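Local coordinates for uncharacterized protein (Bacteroides eggerthii, PDB 4FTD), which is of unknown function but combines a six-bladed beta-propeller with an immunoglobulin-like domain and is probably involved in carbohydrate metabolism, at residues Ser367-Val372 and Ile397-Leu402. Numbering follows the deposited sequence.
Sequences SIALEV and IYQFKL
Glu371 and Gln399 run alongside each other in the same direction from a non-hydrogen-bonded antiparallel pair, an example of how side chains can add to the backbone pairing of a blade's outer strand, here built on reciprocal Leu370-Phe400 bonds. Gln399 NE2 donates to Glu371 OE2 at 2.8 Å, on the anti side of the carboxylate and 27° out of its plane, while Ser367 OG reaches the same oxygen from the opposite face. An alanine in place of Glu371 would probably leave the Gln399 amide without this acceptor and free to turn. The short Ala369 leaves a dip between Ser367 and Glu371; Gln399 CG packs against its CB at 3.7 Å, and Lys401 CG lies 4.1 Å from Ala369 CB. Lys401, bent at its third and fourth torsions, curls back until NZ meets a lone pair of Ser367 O at 2.9 Å. On the other face, Leu370 CD2 abuts the edge of the Tyr398 ring, in its plane, 3.9 Å from Tyr398 CD2. At the far end a classic beta bulge sets Ile397 and Tyr398 opposite Val372, whose O takes Ile397 N and, weakly, Tyr398 N; Ile397 CG2 rests on Val372 CG1. Strand 350-357 flanks strand 369-374 within the sheet, and strands 426-435 and 439-446 of another sheet pack against the Leu370 face.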
loop_
_atom_site.group_PDB
_atom_site.type_symbol
_atom_site.label_atom_id
_atom_site.label_comp_id
_atom_site.label_asym_id
_atom_site.label_seq_id
_atom_site.Cartn_x
_atom_site.Cartn_y
_atom_site.Cartn_z
ATOM N N SER A 367 -11.968 -7.803 9.924
ATOM C CA SER A 367 -11.655 -6.443 10.443
ATOM C C SER A 367 -12.369 -5.273 9.689
ATOM O O SER A 367 -12.528 -4.161 10.239
ATOM C CB SER A 367 -10.126 -6.221 10.429
ATOM O OG SER A 367 -9.645 -6.261 9.068
ATOM N N ILE A 368 -12.801 -5.525 8.448
ATOM C CA ILE A 368 -13.364 -4.500 7.547
ATOM C C ILE A 368 -12.422 -3.291 7.502
ATOM O O ILE A 368 -12.762 -2.173 7.960
ATOM C CB ILE A 368 -14.842 -4.124 7.847
ATOM C CG1 ILE A 368 -15.716 -5.384 7.940
ATOM C CG2 ILE A 368 -15.414 -3.210 6.731
ATOM C CD1 ILE A 368 -17.154 -5.093 8.364
ATOM N N ALA A 369 -11.252 -3.519 6.909
ATOM C CA ALA A 369 -10.161 -2.577 7.012
ATOM C C ALA A 369 -9.201 -2.588 5.842
ATOM O O ALA A 369 -8.986 -3.602 5.219
ATOM C CB ALA A 369 -9.379 -2.865 8.306
ATOM N N LEU A 370 -8.584 -1.434 5.591
ATOM C CA LEU A 370 -7.415 -1.364 4.725
ATOM C C LEU A 370 -6.323 -2.008 5.581
ATOM O O LEU A 370 -6.156 -1.620 6.737
ATOM C CB LEU A 370 -7.068 0.092 4.404
ATOM C CG LEU A 370 -5.877 0.473 3.526
ATOM C CD1 LEU A 370 -6.025 1.917 3.025
ATOM C CD2 LEU A 370 -4.587 0.296 4.276
ATOM N N GLU A 371 -5.583 -2.972 5.028
ATOM C CA GLU A 371 -4.442 -3.567 5.726
ATOM C C GLU A 371 -3.235 -3.611 4.811
ATOM O O GLU A 371 -3.370 -3.840 3.616
ATOM C CB GLU A 371 -4.816 -4.967 6.235
ATOM C CG GLU A 371 -5.773 -4.873 7.413
ATOM C CD GLU A 371 -6.258 -6.194 7.955
ATOM O OE1 GLU A 371 -5.920 -7.258 7.399
ATOM O OE2 GLU A 371 -7.004 -6.154 8.952
ATOM N N VAL A 372 -2.066 -3.352 5.386
ATOM C CA VAL A 372 -0.804 -3.409 4.690
ATOM C C VAL A 372 0.081 -4.432 5.395
ATOM O O VAL A 372 0.235 -4.393 6.628
ATOM C CB VAL A 372 -0.109 -2.035 4.688
ATOM C CG1 VAL A 372 1.168 -2.102 3.875
ATOM C CG2 VAL A 372 -1.051 -0.982 4.134
ATOM N N ILE A 397 1.377 -4.381 9.066
ATOM C CA ILE A 397 2.216 -3.277 9.521
ATOM C C ILE A 397 1.381 -1.975 9.612
ATOM O O ILE A 397 1.795 -1.030 10.233
ATOM C CB ILE A 397 3.450 -3.117 8.607
ATOM C CG1 ILE A 397 4.484 -2.175 9.219
ATOM C CG2 ILE A 397 3.061 -2.627 7.230
ATOM C CD1 ILE A 397 5.783 -2.142 8.444
ATOM N N TYR A 398 0.200 -1.930 8.996
ATOM C CA TYR A 398 -0.704 -0.769 9.104
ATOM C C TYR A 398 -2.140 -1.235 8.877
ATOM O O TYR A 398 -2.370 -2.097 8.041
ATOM C CB TYR A 398 -0.357 0.331 8.072
ATOM C CG TYR A 398 -1.297 1.515 8.141
ATOM C CD1 TYR A 398 -1.178 2.457 9.159
ATOM C CD2 TYR A 398 -2.349 1.659 7.226
ATOM C CE1 TYR A 398 -2.059 3.528 9.254
ATOM C CE2 TYR A 398 -3.243 2.721 7.320
ATOM C CZ TYR A 398 -3.089 3.655 8.322
ATOM O OH TYR A 398 -3.978 4.688 8.417
ATOM N N GLN A 399 -3.087 -0.661 9.621
ATOM C CA GLN A 399 -4.501 -0.980 9.491
ATOM C C GLN A 399 -5.323 0.278 9.651
ATOM O O GLN A 399 -5.033 1.097 10.525
ATOM C CB GLN A 399 -4.931 -1.948 10.584
ATOM C CG GLN A 399 -6.360 -2.454 10.451
ATOM C CD GLN A 399 -6.752 -3.353 11.591
ATOM O OE1 GLN A 399 -6.809 -2.927 12.739
ATOM N NE2 GLN A 399 -7.029 -4.592 11.280
ATOM N N PHE A 400 -6.321 0.444 8.787
ATOM C CA PHE A 400 -7.295 1.508 8.938
ATOM C C PHE A 400 -8.662 0.855 8.825
ATOM O O PHE A 400 -9.029 0.368 7.775
ATOM C CB PHE A 400 -7.141 2.646 7.928
ATOM C CG PHE A 400 -8.037 3.814 8.253
ATOM C CD1 PHE A 400 -9.363 3.823 7.838
ATOM C CD2 PHE A 400 -7.572 4.864 9.040
ATOM C CE1 PHE A 400 -10.212 4.867 8.181
ATOM C CE2 PHE A 400 -8.419 5.916 9.388
ATOM C CZ PHE A 400 -9.745 5.905 8.969
ATOM N N LYS A 401 -9.381 0.831 9.927
ATOM C CA LYS A 401 -10.691 0.233 10.005
ATOM C C LYS A 401 -11.736 1.164 9.406
ATOM O O LYS A 401 -11.842 2.317 9.831
ATOM C CB LYS A 401 -10.989 -0.050 11.465
ATOM C CG LYS A 401 -10.292 -1.293 11.991
ATOM C CD LYS A 401 -10.682 -1.506 13.441
ATOM C CE LYS A 401 -11.164 -2.914 13.689
ATOM N NZ LYS A 401 -12.462 -3.273 13.012
ATOM N N LEU A 402 -12.528 0.647 8.457
ATOM C CA LEU A 402 -13.521 1.434 7.729
ATOM C C LEU A 402 -14.878 1.467 8.448
ATOM O O LEU A 402 -15.769 2.184 8.032
ATOM C CB LEU A 402 -13.675 0.900 6.289
ATOM C CG LEU A 402 -12.452 0.906 5.356
ATOM C CD1 LEU A 402 -12.659 0.018 4.118
ATOM C CD2 LEU A 402 -12.166 2.339 4.982
#